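Local coordinates for protein oxidoreductase, 2OG-Fe(II) oxygenase family (Burkholderia pseudomallei, PDB 6N1F) that probably acts as an iron-dependent oxidoreductase of the 2-oxoglutarate oxygenase superfamily and holds an iron(III) ion in a two-histidine, one-aspartate site, at residues A[144-147]-A[148-152]. Residues are numbered along the deposited sequence; the frame is centred on the assembly and turned at random.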
# COMPACT_ATOMS: atom_id res chain seq x y z
N ASN A 144 -4.20 -6.66 4.67
CA ASN A 144 -4.26 -6.41 6.11
C ASN A 144 -5.70 -6.15 6.50
O ASN A 144 -6.31 -5.19 6.01
CB ASN A 144 -3.40 -5.22 6.51
CG ASN A 144 -1.94 -5.51 6.40
OD1 ASN A 144 -1.52 -6.67 6.38
ND2 ASN A 144 -1.14 -4.46 6.35
N ARG A 145 -6.23 -6.97 7.40
CA ARG A 145 -7.59 -6.81 7.89
C ARG A 145 -7.53 -6.34 9.34
O ARG A 145 -7.21 -7.11 10.25
CB ARG A 145 -8.36 -8.12 7.74
CG ARG A 145 -9.79 -8.06 8.24
CD ARG A 145 -10.51 -9.34 7.87
NE ARG A 145 -11.61 -9.60 8.79
CZ ARG A 145 -11.53 -10.43 9.82
NH1 ARG A 145 -10.39 -11.07 10.08
NH2 ARG A 145 -12.58 -10.61 10.61
N MSE A 146 -7.84 -5.06 9.55
CA MSE A 146 -7.64 -4.43 10.84
C MSE A 146 -8.97 -4.28 11.55
O MSE A 146 -9.90 -3.66 11.02
CB MSE A 146 -6.95 -3.06 10.69
CG MSE A 146 -5.58 -3.11 10.01
SE MSE A 146 -4.83 -1.32 9.86
CE MSE A 146 -4.67 -0.84 11.75
N LEU A 147 -9.06 -4.85 12.75
CA LEU A 147 -10.30 -4.85 13.50
C LEU A 147 -10.37 -3.61 14.39
O LEU A 147 -9.41 -2.85 14.52
CB LEU A 147 -10.40 -6.12 14.33
CG LEU A 147 -10.20 -7.40 13.51
CD1 LEU A 147 -10.27 -8.60 14.42
CD2 LEU A 147 -11.23 -7.49 12.42
N LYS A 148 -11.55 -3.41 15.00
CA LYS A 148 -11.76 -2.25 15.86
C LYS A 148 -10.70 -2.21 16.95
O LYS A 148 -10.41 -3.22 17.59
CB LYS A 148 -13.14 -2.31 16.49
CG LYS A 148 -13.53 -1.05 17.24
CD LYS A 148 -14.98 -1.14 17.71
CE LYS A 148 -15.32 -0.04 18.71
NZ LYS A 148 -14.24 0.12 19.72
N ASP A 149 -10.12 -1.02 17.15
CA ASP A 149 -9.12 -0.69 18.17
C ASP A 149 -7.73 -1.17 17.78
O ASP A 149 -6.79 -0.98 18.56
CB ASP A 149 -9.48 -1.24 19.56
CG ASP A 149 -10.79 -0.70 20.07
OD1 ASP A 149 -10.94 0.55 20.09
OD2 ASP A 149 -11.66 -1.51 20.43
N SER A 150 -7.55 -1.76 16.61
CA SER A 150 -6.21 -2.01 16.12
C SER A 150 -5.59 -0.71 15.59
O SER A 150 -6.28 0.28 15.33
CB SER A 150 -6.24 -3.07 15.01
OG SER A 150 -7.03 -2.63 13.92
N PHE A 151 -4.27 -0.73 15.44
CA PHE A 151 -3.52 0.38 14.87
C PHE A 151 -2.18 -0.16 14.38
O PHE A 151 -1.79 -1.29 14.70
CB PHE A 151 -3.30 1.50 15.89
CG PHE A 151 -2.56 1.08 17.13
CD1 PHE A 151 -1.18 1.08 17.16
CD2 PHE A 151 -3.26 0.69 18.26
CE1 PHE A 151 -0.50 0.68 18.30
CE2 PHE A 151 -2.59 0.30 19.41
CZ PHE A 151 -1.21 0.29 19.43
N ILE A 152 -1.48 0.65 13.60
CA ILE A 152 -0.10 0.38 13.21
C ILE A 152 0.74 1.52 13.76
O ILE A 152 0.69 2.63 13.24
CB ILE A 152 0.09 0.27 11.70
CG1 ILE A 152 -0.87 -0.76 11.11
CG2 ILE A 152 1.53 -0.11 11.41
CD1 ILE A 152 -0.58 -2.14 11.59
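The flat carbonyl group of Leu147 meets Ser150 twice. The secure hydrogen bond is that from the backbone N of Ser150 to Leu147 O, 3.0 Å long with an N-H...O angle of 159° and the donor tilted from the carbonyl plane. Ser150 OG reaches the same oxygen, Leu147 O, in a very short hydrogen bond whose 2.5 Å length is doubtful. Two other flat groups lie nearby. The guanidinium of Arg145 has Leu147 CD2 over one face, 3.8 Å from the plane and displaced from the centre toward the edge. Lys148 NZ makes a salt bridge to Asp149 OD2 at 3.1 Å, on its syn side and out of the carboxylate plane, with a weak second bond to OD1.

The backbone bond closes a type II turn from Leu147 to Ser150, in which Asp149 takes the positive phi (79°) expected of the third residue. Ser150 OG is folded back over the turn by a chi1 of 61°, which sets it between its own backbone N and carbonyl carbon and also brings it 3.3 Å from Met146 CB. Met146, a selenomethionine, runs extended to SE and then bends at chi3, carrying CE to 3.5 Å from Phe151 CA and 3.9 Å from Ile152 CG1; the Met146 and Ile152 side chains cross at about a right angle. Val211 of strand 208-211 touches both of them.

The turn follows strand 137-147 and sends the chain back toward the metal site, where the Ile152 side chain lies about 6 Å from the iron (nearest atoms) and next to the ligand His155. Chemically, Leu147 O probably accepts both the N-H and the hydroxyl of Ser150. The opposite charges of Lys148 and Asp149 probably balance each other at the exposed tip, while Met146 and Ile152 make the apolar contact on the side nearer the iron.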